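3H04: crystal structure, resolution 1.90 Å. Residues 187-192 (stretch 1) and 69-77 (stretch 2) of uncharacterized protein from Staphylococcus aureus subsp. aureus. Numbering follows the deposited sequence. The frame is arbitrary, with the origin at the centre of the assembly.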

ATOM      1  N   ASN A 187       1.784  -9.322 -16.053  1.00 22.16           N
ATOM      2  CA  ASN A 187       2.677  -9.017 -17.153  1.00 22.38           C
ATOM      3  C   ASN A 187       3.255  -7.632 -16.985  1.00 23.01           C
ATOM      4  O   ASN A 187       4.448  -7.419 -17.224  1.00 23.13           O
ATOM      5  CB  ASN A 187       1.920  -9.094 -18.484  1.00 23.57           C
ATOM      6  CG  ASN A 187       1.279 -10.436 -18.709  1.00 25.75           C
ATOM      7  OD1 ASN A 187       1.688 -11.186 -19.593  1.00 32.64           O
ATOM      8  ND2 ASN A 187       0.273 -10.764 -17.896  1.00 29.67           N
ATOM      9  N   MET A 188       2.419  -6.690 -16.543  1.00 22.96           N
ATOM     10  CA  MET A 188       2.837  -5.286 -16.401  1.00 23.26           C
ATOM     11  C   MET A 188       3.730  -5.033 -15.176  1.00 23.24           C
ATOM     12  O   MET A 188       4.499  -4.075 -15.167  1.00 23.33           O
ATOM     13  CB  MET A 188       1.623  -4.375 -16.501  1.00 24.96           C
ATOM     14  CG  MET A 188       1.039  -4.422 -17.948  1.00 27.45           C
ATOM     15  SD  MET A 188      -0.690  -3.952 -18.158  1.00 34.24           S
ATOM     16  CE  MET A 188      -0.327  -2.190 -17.947  1.00 33.05           C
ATOM     17  N   ILE A 189       3.692  -5.942 -14.199  1.00 21.75           N
ATOM     18  CA  ILE A 189       4.660  -5.973 -13.079  1.00 22.49           C
ATOM     19  C   ILE A 189       6.106  -6.162 -13.587  1.00 22.03           C
ATOM     20  O   ILE A 189       7.036  -5.609 -13.022  1.00 21.29           O
ATOM     21  CB  ILE A 189       4.220  -7.043 -12.048  1.00 22.71           C
ATOM     22  CG1 ILE A 189       3.223  -6.415 -11.074  1.00 22.80           C
ATOM     23  CG2 ILE A 189       5.408  -7.705 -11.332  1.00 23.92           C
ATOM     24  CD1 ILE A 189       2.287  -7.408 -10.461  1.00 24.42           C
ATOM     25  N   ASN A 190       6.243  -6.889 -14.698  1.00 22.16           N
ATOM     26  CA  ASN A 190       7.442  -6.908 -15.537  1.00 21.74           C
ATOM     27  C   ASN A 190       8.654  -7.421 -14.736  1.00 20.92           C
ATOM     28  O   ASN A 190       9.664  -6.745 -14.628  1.00 19.47           O
ATOM     29  CB  ASN A 190       7.717  -5.526 -16.151  1.00 22.52           C
ATOM     30  CG  ASN A 190       8.745  -5.574 -17.269  1.00 26.45           C
ATOM     31  OD1 ASN A 190       8.975  -6.629 -17.864  1.00 27.54           O
ATOM     32  ND2 ASN A 190       9.387  -4.433 -17.546  1.00 29.46           N
ATOM     33  N   ILE A 191       8.501  -8.581 -14.116  1.00 19.66           N
ATOM     34  CA  ILE A 191       9.621  -9.196 -13.401  1.00 20.69           C
ATOM     35  C   ILE A 191       9.854 -10.571 -13.948  1.00 20.24           C
ATOM     36  O   ILE A 191       8.999 -11.093 -14.651  1.00 18.99           O
ATOM     37  CB  ILE A 191       9.437  -9.236 -11.862  1.00 21.30           C
ATOM     38  CG1 ILE A 191       8.165 -10.014 -11.461  1.00 24.53           C
ATOM     39  CG2 ILE A 191       9.607  -7.850 -11.329  1.00 21.78           C
ATOM     40  CD1 ILE A 191       7.754  -9.847 -10.052  1.00 26.28           C
ATOM     41  N   ALA A 192      11.018 -11.148 -13.614  1.00 19.89           N
ATOM     42  CA  ALA A 192      11.490 -12.362 -14.252  1.00 19.86           C
ATOM     43  C   ALA A 192      10.592 -13.497 -13.831  1.00 19.70           C
ATOM     44  O   ALA A 192      10.248 -14.343 -14.632  1.00 19.64           O
ATOM     45  CB  ALA A 192      12.963 -12.681 -13.863  1.00 18.96           C
TER
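Stretch 2, residues 69-77: LLPEVSLDC

Stretch 2 lies along the end of a helix of stretch 1, advancing in broadly the same direction, and the beginning of its own helix is set against that end. Pro-71 CA is 5.8 Å from Met-188 CA, Leu-75 CA is 5.3 Å from Ile-189 CA, and Ser-74 CA is 5.2 Å from Asn-190 CA. The order thus reverses locally, and the pairing forms no continuous ladder. Stretch 2 approaches as an irregular loop, with a cis peptide bond before Pro-71, and turns helical at Leu-75. Ser-74 is the N-cap of this helix; its OG accepts weak hydrogen bonds from Asp-76 N (3.1 Å) and Cys-77 N (3.4 Å).

Asn-190, with positive phi, carries stretch 1 out of its helix. The carbonyl of Ile-189 accepts the one direct hydrogen bond between the stretches, from Leu-75 N to Ile-189 O at 3.0 Å and nearly straight at 166°. Beside it, Asn-190 O packs against Ser-74 CB at 3.2 Å, where the two backbones come close.

Around this polar link the aliphatic side chains interlock. Ile-189 packs against two leucines: its CG1 lies 3.8 Å from Leu-70 CD1, while its CG2 reaches Leu-75 CB at 3.7 Å. The other methyl of Leu-70, CD2, rests 3.7 Å from Met-188 O. Ile-189 and Ile-191 touch, and Leu-75 lies over the surface they share, its CD2 meeting Ile-191 CD1 at 4.0 Å. Ile-191 CG2 also lies 3.6 Å from Asp-76 OD2. That same carboxylate oxygen accepts from a water at 2.7 Å, which accepts from Ala-192 N at 2.9 Å, so the bridge extends the contact past the packed side chains. Together the stretches bury 413 Å², while Glu-72 and Val-73 turn their CB atoms away.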

ATOM      1  N   LEU A  69       6.046   4.324 -10.464  1.00 17.38           N
ATOM      2  CA  LEU A  69       4.951   3.455 -10.802  1.00 17.56           C
ATOM      3  C   LEU A  69       5.204   2.525 -11.972  1.00 18.71           C
ATOM      4  O   LEU A  69       5.997   2.835 -12.898  1.00 19.94           O
ATOM      5  CB  LEU A  69       3.733   4.325 -11.109  1.00 17.44           C
ATOM      6  CG  LEU A  69       3.302   5.286  -9.995  1.00 18.31           C
ATOM      7  CD1 LEU A  69       2.272   6.348 -10.508  1.00 20.07           C
ATOM      8  CD2 LEU A  69       2.816   4.588  -8.714  1.00 20.61           C
ATOM      9  N   LEU A  70       4.480   1.402 -11.972  1.00 18.60           N
ATOM     10  CA  LEU A  70       4.334   0.612 -13.205  1.00 18.81           C
ATOM     11  C   LEU A  70       3.475   1.393 -14.203  1.00 18.36           C
ATOM     12  O   LEU A  70       2.634   2.159 -13.800  1.00 17.89           O
ATOM     13  CB  LEU A  70       3.700  -0.739 -12.943  1.00 19.03           C
ATOM     14  CG  LEU A  70       4.167  -1.640 -11.807  1.00 19.30           C
ATOM     15  CD1 LEU A  70       3.071  -2.692 -11.686  1.00 19.62           C
ATOM     16  CD2 LEU A  70       5.504  -2.243 -12.101  1.00 23.28           C
ATOM     17  N   PRO A  71       3.664   1.179 -15.520  1.00 19.29           N
ATOM     18  CA  PRO A  71       4.563   0.206 -16.130  1.00 20.13           C
ATOM     19  C   PRO A  71       5.917   0.770 -16.549  1.00 19.77           C
ATOM     20  O   PRO A  71       6.692   0.073 -17.180  1.00 19.73           O
ATOM     21  CB  PRO A  71       3.770  -0.204 -17.368  1.00 21.31           C
ATOM     22  CG  PRO A  71       3.161   1.107 -17.820  1.00 19.74           C
ATOM     23  CD  PRO A  71       2.722   1.744 -16.505  1.00 20.39           C
ATOM     24  N   GLU A  72       6.197   2.023 -16.240  1.00 19.88           N
ATOM     25  CA  GLU A  72       7.435   2.646 -16.733  1.00 20.16           C
ATOM     26  C   GLU A  72       8.654   2.120 -15.978  1.00 19.95           C
ATOM     27  O   GLU A  72       9.762   2.184 -16.495  1.00 18.07           O
ATOM     28  CB  GLU A  72       7.408   4.165 -16.620  1.00 19.77           C
ATOM     29  CG  GLU A  72       6.307   4.819 -17.439  1.00 20.81           C
ATOM     30  CD  GLU A  72       4.982   5.009 -16.686  1.00 21.44           C
ATOM     31  OE1 GLU A  72       4.767   4.411 -15.595  1.00 19.85           O
ATOM     32  OE2 GLU A  72       4.157   5.775 -17.210  1.00 24.20           O
ATOM     33  N   VAL A  73       8.442   1.590 -14.770  1.00 19.36           N
ATOM     34  CA  VAL A  73       9.479   0.794 -14.084  1.00 18.09           C
ATOM     35  C   VAL A  73       8.856  -0.545 -13.730  1.00 19.08           C
ATOM     36  O   VAL A  73       7.635  -0.724 -13.885  1.00 19.63           O
ATOM     37  CB  VAL A  73       9.988   1.464 -12.817  1.00 18.02           C
ATOM     38  CG1 VAL A  73      10.518   2.911 -13.125  1.00 18.70           C
ATOM     39  CG2 VAL A  73       8.890   1.418 -11.671  1.00 15.85           C
ATOM     40  N   SER A  74       9.679  -1.488 -13.280  1.00 18.58           N
ATOM     41  CA  SER A  74       9.181  -2.790 -12.861  1.00 18.41           C
ATOM     42  C   SER A  74       8.913  -2.844 -11.333  1.00 17.49           C
ATOM     43  O   SER A  74       9.283  -1.949 -10.570  1.00 17.59           O
ATOM     44  CB  SER A  74      10.203  -3.883 -13.206  1.00 19.16           C
ATOM     45  OG  SER A  74      11.252  -3.879 -12.232  1.00 21.07           O
ATOM     46  N   LEU A  75       8.291  -3.925 -10.882  1.00 16.61           N
ATOM     47  CA  LEU A  75       8.092  -4.123  -9.453  1.00 15.74           C
ATOM     48  C   LEU A  75       9.429  -4.228  -8.684  1.00 15.59           C
ATOM     49  O   LEU A  75       9.489  -3.862  -7.517  1.00 16.53           O
ATOM     50  CB  LEU A  75       7.243  -5.369  -9.174  1.00 15.73           C
ATOM     51  CG  LEU A  75       6.971  -5.762  -7.721  1.00 15.69           C
ATOM     52  CD1 LEU A  75       6.205  -4.658  -6.948  1.00 17.14           C
ATOM     53  CD2 LEU A  75       6.173  -7.055  -7.623  1.00 16.67           C
ATOM     54  N   ASP A  76      10.509  -4.697  -9.328  1.00 16.67           N
ATOM     55  CA  ASP A  76      11.802  -4.738  -8.651  1.00 16.99           C
ATOM     56  C   ASP A  76      12.245  -3.314  -8.316  1.00 17.35           C
ATOM     57  O   ASP A  76      12.766  -3.066  -7.234  1.00 17.38           O
ATOM     58  CB  ASP A  76      12.910  -5.431  -9.475  1.00 17.79           C
ATOM     59  CG  ASP A  76      12.792  -6.957  -9.476  1.00 19.76           C
ATOM     60  OD1 ASP A  76      12.370  -7.574  -8.473  1.00 21.37           O
ATOM     61  OD2 ASP A  76      13.134  -7.536 -10.523  1.00 27.74           O
ATOM     62  N   CYS A  77      12.044  -2.401  -9.257  1.00 17.61           N
ATOM     63  CA  CYS A  77      12.294  -0.989  -9.016  1.00 18.72           C
ATOM     64  C   CYS A  77      11.393  -0.378  -7.908  1.00 17.88           C
ATOM     65  O   CYS A  77      11.889   0.396  -7.104  1.00 16.58           O
ATOM     66  CB  CYS A  77      12.159  -0.243 -10.309  1.00 19.38           C
ATOM     67  SG  CYS A  77      12.589   1.509 -10.227  1.00 25.06           S
TER
HETATM   68  O   HOH W   1      13.121  -9.531 -12.340  1.00 21.95           O